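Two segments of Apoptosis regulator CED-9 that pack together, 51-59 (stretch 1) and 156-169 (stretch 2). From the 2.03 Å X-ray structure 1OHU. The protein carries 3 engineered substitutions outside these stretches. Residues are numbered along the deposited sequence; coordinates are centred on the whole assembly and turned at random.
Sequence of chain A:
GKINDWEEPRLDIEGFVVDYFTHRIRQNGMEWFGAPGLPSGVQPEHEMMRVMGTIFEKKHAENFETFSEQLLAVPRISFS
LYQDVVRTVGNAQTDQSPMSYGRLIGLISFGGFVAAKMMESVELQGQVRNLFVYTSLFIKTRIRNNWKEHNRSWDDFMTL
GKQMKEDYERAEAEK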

ATOM      1  N   VAL A  51       3.880   6.212   7.215  1.00 39.79           N
ATOM      2  CA  VAL A  51       5.154   6.894   7.037  1.00 39.21           C
ATOM      3  C   VAL A  51       5.946   6.234   5.926  1.00 38.76           C
ATOM      4  O   VAL A  51       6.461   6.902   5.034  1.00 39.61           O
ATOM      5  CB  VAL A  51       6.005   6.855   8.327  1.00 40.08           C
ATOM      6  CG1 VAL A  51       7.376   7.468   8.065  1.00 41.07           C
ATOM      7  CG2 VAL A  51       5.293   7.606   9.441  1.00 39.03           C
HETATM    8  N   MSE A  52       6.040   4.913   5.991  1.00 39.18           N
HETATM    9  CA  MSE A  52       6.775   4.145   4.999  1.00 40.26           C
HETATM   10  C   MSE A  52       6.249   4.379   3.583  1.00 39.95           C
HETATM   11  O   MSE A  52       7.029   4.444   2.628  1.00 39.82           O
HETATM   12  CB  MSE A  52       6.712   2.661   5.354  1.00 41.81           C
HETATM   13  CG  MSE A  52       7.406   2.326   6.676  1.00 47.20           C
HETATM   14 SE   MSE A  52       9.332   2.594   6.603  1.00 50.63          SE
HETATM   15  CE  MSE A  52       9.852   0.746   6.644  1.00 50.82           C
ATOM     16  N   GLY A  53       4.930   4.510   3.456  1.00 38.64           N
ATOM     17  CA  GLY A  53       4.327   4.745   2.155  1.00 37.61           C
ATOM     18  C   GLY A  53       4.626   6.145   1.654  1.00 37.77           C
ATOM     19  O   GLY A  53       4.896   6.349   0.470  1.00 37.77           O
ATOM     20  N   THR A  54       4.572   7.118   2.558  1.00 36.89           N
ATOM     21  CA  THR A  54       4.860   8.501   2.209  1.00 36.69           C
ATOM     22  C   THR A  54       6.310   8.611   1.760  1.00 36.08           C
ATOM     23  O   THR A  54       6.613   9.256   0.758  1.00 35.29           O
ATOM     24  CB  THR A  54       4.647   9.433   3.407  1.00 36.32           C
ATOM     25  OG1 THR A  54       3.318   9.261   3.903  1.00 41.14           O
ATOM     26  CG2 THR A  54       4.833  10.880   2.997  1.00 36.11           C
ATOM     27  N   ILE A  55       7.204   7.976   2.510  1.00 35.57           N
ATOM     28  CA  ILE A  55       8.620   7.989   2.175  1.00 35.88           C
ATOM     29  C   ILE A  55       8.850   7.295   0.836  1.00 35.70           C
ATOM     30  O   ILE A  55       9.569   7.808  -0.022  1.00 38.85           O
ATOM     31  CB  ILE A  55       9.460   7.260   3.243  1.00 36.26           C
ATOM     32  CG1 ILE A  55       9.388   8.015   4.569  1.00 37.16           C
ATOM     33  CG2 ILE A  55      10.904   7.135   2.780  1.00 36.55           C
ATOM     34  CD1 ILE A  55      10.211   7.373   5.662  1.00 40.38           C
ATOM     35  N   PHE A  56       8.231   6.135   0.654  1.00 33.19           N
ATOM     36  CA  PHE A  56       8.400   5.378  -0.579  1.00 33.18           C
ATOM     37  C   PHE A  56       7.899   6.158  -1.790  1.00 33.20           C
ATOM     38  O   PHE A  56       8.552   6.176  -2.832  1.00 32.81           O
ATOM     39  CB  PHE A  56       7.652   4.048  -0.501  1.00 32.49           C
ATOM     40  CG  PHE A  56       7.990   3.095  -1.610  1.00 31.24           C
ATOM     41  CD1 PHE A  56       8.760   1.970  -1.363  1.00 33.50           C
ATOM     42  CD2 PHE A  56       7.549   3.330  -2.908  1.00 32.27           C
ATOM     43  CE1 PHE A  56       9.084   1.089  -2.394  1.00 34.93           C
ATOM     44  CE2 PHE A  56       7.869   2.460  -3.942  1.00 29.63           C
ATOM     45  CZ  PHE A  56       8.635   1.340  -3.689  1.00 31.68           C
ATOM     46  N   GLU A  57       6.739   6.793  -1.653  1.00 31.80           N
ATOM     47  CA  GLU A  57       6.175   7.553  -2.757  1.00 33.00           C
ATOM     48  C   GLU A  57       7.115   8.668  -3.173  1.00 34.78           C
ATOM     49  O   GLU A  57       7.358   8.868  -4.361  1.00 33.96           O
ATOM     50  CB  GLU A  57       4.824   8.170  -2.386  1.00 30.75           C
ATOM     51  CG  GLU A  57       4.179   8.896  -3.567  1.00 28.65           C
ATOM     52  CD  GLU A  57       2.849   9.551  -3.218  1.00 27.35           C
ATOM     53  OE1 GLU A  57       2.059   8.957  -2.447  1.00 25.85           O
ATOM     54  OE2 GLU A  57       2.590  10.657  -3.730  1.00 23.49           O
ATOM     55  N   LYS A  58       7.632   9.401  -2.190  1.00 36.74           N
ATOM     56  CA  LYS A  58       8.543  10.502  -2.474  1.00 39.09           C
ATOM     57  C   LYS A  58       9.778  10.032  -3.220  1.00 38.86           C
ATOM     58  O   LYS A  58      10.308  10.750  -4.059  1.00 40.76           O
ATOM     59  CB  LYS A  58       8.957  11.212  -1.179  1.00 41.53           C
ATOM     60  CG  LYS A  58       7.838  12.012  -0.531  1.00 45.21           C
ATOM     61  CD  LYS A  58       8.353  12.933   0.575  1.00 46.95           C
ATOM     62  CE  LYS A  58       7.240  13.863   1.057  1.00 51.19           C
ATOM     63  NZ  LYS A  58       7.734  14.979   1.922  1.00 53.45           N
ATOM     64  N   LYS A  59      10.229   8.820  -2.923  1.00 40.00           N
ATOM     65  CA  LYS A  59      11.409   8.278  -3.579  1.00 40.91           C
ATOM     66  C   LYS A  59      11.127   7.772  -4.987  1.00 41.38           C
ATOM     67  O   LYS A  59      11.966   7.902  -5.877  1.00 40.68           O
ATOM     68  CB  LYS A  59      12.001   7.143  -2.747  1.00 42.86           C
ATOM     69  CG  LYS A  59      12.520   7.592  -1.391  1.00 48.06           C
ATOM     70  CD  LYS A  59      13.319   6.491  -0.697  1.00 50.20           C
ATOM     71  CE  LYS A  59      14.069   7.039   0.515  1.00 50.64           C
ATOM     72  NZ  LYS A  59      14.892   5.990   1.174  1.00 51.56           N
ATOM     73  N   ASP A 156       9.705  -7.793  12.811  1.00 62.19           N
ATOM     74  CA  ASP A 156      10.952  -7.486  12.127  1.00 62.67           C
ATOM     75  C   ASP A 156      10.709  -6.225  11.291  1.00 62.03           C
ATOM     76  O   ASP A 156      11.612  -5.415  11.079  1.00 62.14           O
ATOM     77  CB  ASP A 156      11.336  -8.661  11.226  1.00 64.08           C
ATOM     78  CG  ASP A 156      12.790  -8.634  10.822  1.00 66.09           C
ATOM     79  OD1 ASP A 156      13.208  -7.673  10.143  1.00 66.62           O
ATOM     80  OD2 ASP A 156      13.516  -9.580  11.189  1.00 68.79           O
ATOM     81  N   PHE A 157       9.468  -6.071  10.834  1.00 60.28           N
ATOM     82  CA  PHE A 157       9.053  -4.925  10.028  1.00 57.81           C
ATOM     83  C   PHE A 157       9.186  -3.626  10.814  1.00 55.61           C
ATOM     84  O   PHE A 157       9.792  -2.662  10.341  1.00 53.96           O
ATOM     85  CB  PHE A 157       7.596  -5.107   9.578  1.00 58.87           C
ATOM     86  CG  PHE A 157       6.981  -3.875   8.963  1.00 58.73           C
ATOM     87  CD1 PHE A 157       7.316  -3.476   7.674  1.00 59.05           C
ATOM     88  CD2 PHE A 157       6.057  -3.115   9.678  1.00 58.04           C
ATOM     89  CE1 PHE A 157       6.739  -2.338   7.105  1.00 58.50           C
ATOM     90  CE2 PHE A 157       5.477  -1.979   9.118  1.00 58.31           C
ATOM     91  CZ  PHE A 157       5.818  -1.590   7.830  1.00 58.31           C
HETATM   92  N   MSE A 158       8.616  -3.607  12.015  1.00 53.50           N
HETATM   93  CA  MSE A 158       8.660  -2.423  12.861  1.00 53.88           C
HETATM   94  C   MSE A 158      10.081  -1.987  13.191  1.00 53.99           C
HETATM   95  O   MSE A 158      10.381  -0.791  13.220  1.00 53.01           O
HETATM   96  CB  MSE A 158       7.877  -2.673  14.151  1.00 53.96           C
HETATM   97  CG  MSE A 158       6.382  -2.840  13.934  1.00 54.13           C
HETATM   98 SE   MSE A 158       5.572  -1.294  13.090  1.00 54.63          SE
HETATM   99  CE  MSE A 158       4.982  -0.315  14.652  1.00 49.90           C
ATOM    100  N   THR A 159      10.954  -2.955  13.442  1.00 54.27           N
ATOM    101  CA  THR A 159      12.342  -2.651  13.765  1.00 55.82           C
ATOM    102  C   THR A 159      12.994  -1.904  12.607  1.00 55.90           C
ATOM    103  O   THR A 159      13.553  -0.821  12.789  1.00 57.76           O
ATOM    104  CB  THR A 159      13.143  -3.933  14.053  1.00 56.38           C
ATOM    105  OG1 THR A 159      12.577  -4.602  15.188  1.00 55.25           O
ATOM    106  CG2 THR A 159      14.607  -3.597  14.334  1.00 55.83           C
ATOM    107  N   LEU A 160      12.920  -2.486  11.415  1.00 55.35           N
ATOM    108  CA  LEU A 160      13.487  -1.858  10.230  1.00 55.04           C
ATOM    109  C   LEU A 160      12.778  -0.543   9.931  1.00 54.52           C
ATOM    110  O   LEU A 160      13.401   0.425   9.498  1.00 54.71           O
ATOM    111  CB  LEU A 160      13.377  -2.796   9.022  1.00 55.56           C
ATOM    112  CG  LEU A 160      14.371  -3.962   8.923  1.00 55.68           C
ATOM    113  CD1 LEU A 160      14.302  -4.825  10.168  1.00 56.26           C
ATOM    114  CD2 LEU A 160      14.063  -4.789   7.682  1.00 54.26           C
ATOM    115  N   GLY A 161      11.473  -0.510  10.175  1.00 54.69           N
ATOM    116  CA  GLY A 161      10.698   0.692   9.926  1.00 55.85           C
ATOM    117  C   GLY A 161      11.144   1.911  10.714  1.00 57.04           C
ATOM    118  O   GLY A 161      11.422   2.960  10.135  1.00 57.52           O
ATOM    119  N   LYS A 162      11.206   1.784  12.035  1.00 58.87           N
ATOM    120  CA  LYS A 162      11.619   2.896  12.887  1.00 59.86           C
ATOM    121  C   LYS A 162      12.973   3.424  12.441  1.00 60.74           C
ATOM    122  O   LYS A 162      13.238   4.620  12.526  1.00 61.11           O
ATOM    123  CB  LYS A 162      11.684   2.452  14.339  1.00 59.58           C
ATOM    124  N   GLN A 163      13.832   2.528  11.965  1.00 62.84           N
ATOM    125  CA  GLN A 163      15.156   2.925  11.499  1.00 64.27           C
ATOM    126  C   GLN A 163      15.001   3.814  10.272  1.00 64.54           C
ATOM    127  O   GLN A 163      15.616   4.874  10.182  1.00 64.15           O
ATOM    128  CB  GLN A 163      15.992   1.695  11.137  1.00 66.13           C
ATOM    129  CG  GLN A 163      16.186   0.705  12.271  1.00 68.44           C
ATOM    130  CD  GLN A 163      17.108  -0.442  11.887  1.00 71.47           C
ATOM    131  OE1 GLN A 163      17.521  -0.564  10.729  1.00 71.42           O
ATOM    132  NE2 GLN A 163      17.433  -1.292  12.858  1.00 72.74           N
HETATM  133  N   MSE A 164      14.169   3.379   9.331  1.00 64.83           N
HETATM  134  CA  MSE A 164      13.932   4.148   8.114  1.00 66.19           C
HETATM  135  C   MSE A 164      13.189   5.445   8.414  1.00 65.70           C
HETATM  136  O   MSE A 164      13.410   6.463   7.759  1.00 65.21           O
HETATM  137  CB  MSE A 164      13.132   3.320   7.111  1.00 68.20           C
HETATM  138  CG  MSE A 164      13.888   2.125   6.564  1.00 71.37           C
HETATM  139 SE   MSE A 164      12.877   1.204   5.212  1.00 76.29          SE
HETATM  140  CE  MSE A 164      13.020   2.525   3.801  1.00 73.52           C
ATOM    141  N   LYS A 165      12.305   5.406   9.402  1.00 65.21           N
ATOM    142  CA  LYS A 165      11.553   6.593   9.775  1.00 65.42           C
ATOM    143  C   LYS A 165      12.514   7.665  10.273  1.00 65.90           C
ATOM    144  O   LYS A 165      12.400   8.832   9.903  1.00 64.93           O
ATOM    145  CB  LYS A 165      10.543   6.256  10.870  1.00 65.38           C
ATOM    146  CG  LYS A 165       9.727   7.445  11.336  1.00 65.07           C
ATOM    147  CD  LYS A 165       8.698   7.015  12.366  1.00 66.92           C
ATOM    148  CE  LYS A 165       7.838   8.182  12.815  1.00 66.63           C
ATOM    149  NZ  LYS A 165       6.779   7.725  13.754  1.00 68.19           N
ATOM    150  N   GLU A 166      13.464   7.257  11.108  1.00 67.08           N
ATOM    151  CA  GLU A 166      14.448   8.177  11.666  1.00 68.25           C
ATOM    152  C   GLU A 166      15.386   8.732  10.600  1.00 68.75           C
ATOM    153  O   GLU A 166      15.651   9.931  10.571  1.00 69.25           O
ATOM    154  CB  GLU A 166      15.258   7.479  12.761  1.00 69.72           C
ATOM    155  CG  GLU A 166      14.402   6.933  13.894  1.00 71.02           C
ATOM    156  CD  GLU A 166      15.221   6.339  15.026  1.00 71.37           C
ATOM    157  OE1 GLU A 166      16.036   5.424  14.768  1.00 71.18           O
ATOM    158  OE2 GLU A 166      15.041   6.786  16.178  1.00 72.20           O
ATOM    159  N   ASP A 167      15.888   7.864   9.726  1.00 69.31           N
ATOM    160  CA  ASP A 167      16.787   8.303   8.661  1.00 70.22           C
ATOM    161  C   ASP A 167      16.119   9.420   7.865  1.00 71.13           C
ATOM    162  O   ASP A 167      16.704  10.482   7.650  1.00 70.87           O
ATOM    163  CB  ASP A 167      17.122   7.140   7.719  1.00 70.21           C
ATOM    164  CG  ASP A 167      17.767   5.969   8.435  1.00 70.60           C
ATOM    165  OD1 ASP A 167      18.748   6.185   9.177  1.00 71.08           O
ATOM    166  OD2 ASP A 167      17.295   4.827   8.248  1.00 71.12           O
ATOM    167  N   TYR A 168      14.887   9.165   7.433  1.00 72.29           N
ATOM    168  CA  TYR A 168      14.117  10.131   6.662  1.00 73.98           C
ATOM    169  C   TYR A 168      14.014  11.458   7.402  1.00 74.89           C
ATOM    170  O   TYR A 168      14.342  12.512   6.856  1.00 73.95           O
ATOM    171  CB  TYR A 168      12.712   9.583   6.397  1.00 74.52           C
ATOM    172  CG  TYR A 168      11.812  10.531   5.630  1.00 75.75           C
ATOM    173  CD1 TYR A 168      12.116  10.906   4.320  1.00 75.32           C
ATOM    174  CD2 TYR A 168      10.657  11.056   6.215  1.00 75.53           C
ATOM    175  CE1 TYR A 168      11.295  11.780   3.612  1.00 75.81           C
ATOM    176  CE2 TYR A 168       9.830  11.932   5.516  1.00 75.61           C
ATOM    177  CZ  TYR A 168      10.155  12.289   4.215  1.00 76.16           C
ATOM    178  OH  TYR A 168       9.341  13.150   3.515  1.00 77.08           O
ATOM    179  N   GLU A 169      13.550  11.399   8.645  1.00 76.28           N
ATOM    180  CA  GLU A 169      13.399  12.595   9.466  1.00 78.15           C
ATOM    181  C   GLU A 169      14.696  13.399   9.517  1.00 78.85           C
ATOM    182  O   GLU A 169      14.712  14.592   9.207  1.00 78.40           O
ATOM    183  CB  GLU A 169      12.984  12.204  10.885  1.00 79.04           C
ATOM    184  CG  GLU A 169      11.663  11.458  10.965  1.00 80.78           C
ATOM    185  CD  GLU A 169      11.309  11.054  12.385  1.00 81.80           C
ATOM    186  OE1 GLU A 169      12.107  10.325  13.014  1.00 81.81           O
ATOM    187  OE2 GLU A 169      10.233  11.465  12.871  1.00 82.27           O
TER

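Two helical segments of CED-9 pack across each other here. Residues 51-59 form part of one helix and residues 156-169 part of another. Both helices extend beyond these limits in either direction. Their N-to-C directions differ by 53°, and their axes come within 10.3 Å. The contact is therefore oblique, neither parallel nor antiparallel. Together the two sides bury 513 Å².

Each helix is held by its own backbone hydrogen bonds from residue i+4 to residue i. Ile55 N to Val51 O is 2.8 Å, and Lys165 N to Gly161 O is 2.7 Å. One such bond, from Gln163 N to Thr159 O at 3.5 Å, is weak. No backbone hydrogen bond joins the two helices. The contact between them is made largely by side chains.

The backbones draw nearest at three places. Val51 CA lies 7.0 Å from Lys165 CA, Met52 CA lies 7.2 Å from Gly161 CA, and Ile55 CA lies 7.4 Å from Tyr168 CA. On the first helix, Val51, Met52, Ile55 and Lys58 supply the contacts. This three- and four-residue spacing keeps them on one side of the helix.

Apolar contacts make up most of the interface. Met52 has the largest covered area, 109 Å². It is a selenomethionine. Its CA-to-CB bond points sideways, but the end of the side chain comes nearer to the second helix. There Met52 CE lies 3.4 Å from Gly161 CA. Gly161 has no side chain, so the methyl group meets the backbone directly. An ideal CB on Gly161 would lie 3.7 Å from Met52 CE. The same methyl also meets a second selenomethionine, with Met52 CE 3.4 Å from Met164 SE. Further back along the Met52 side chain, CG is 4.4 Å from Phe157 CZ, a looser contact made obliquely to the ring.

Ile55 points toward the second helix and is buried. Its chi1 is m and its chi2 is t. Ile55 CD1 lies 3.4 Å from Tyr168 CB and 3.9 Å from Met164 O. The end of the side chain thus rests on both side-chain and backbone atoms of the partner.

Val51 also points toward the second helix. Val51 CG1 lies 4.0 Å from Lys165 CG. Here the aliphatic part of the lysine provides the apolar surface.

A CH-pi contact adds to the packing around Tyr168. Ile55 CG1 lies 3.8 Å from the centroid of the Tyr168 ring, 17° off the ring normal. The aliphatic carbon therefore sits over the ring face, where its hydrogens can meet the pi electrons.

One hydrogen bond crosses between the helices. Lys58 NZ donates to Tyr168 OH at 2.9 Å. Lys58 has an extended side chain, with chi2 to chi4 all t, and this carries the amino group to the phenol oxygen. Tyr168 thus combines two kinds of chemistry. Its ring packs against Ile55, and its hydroxyl accepts the bond from Lys58.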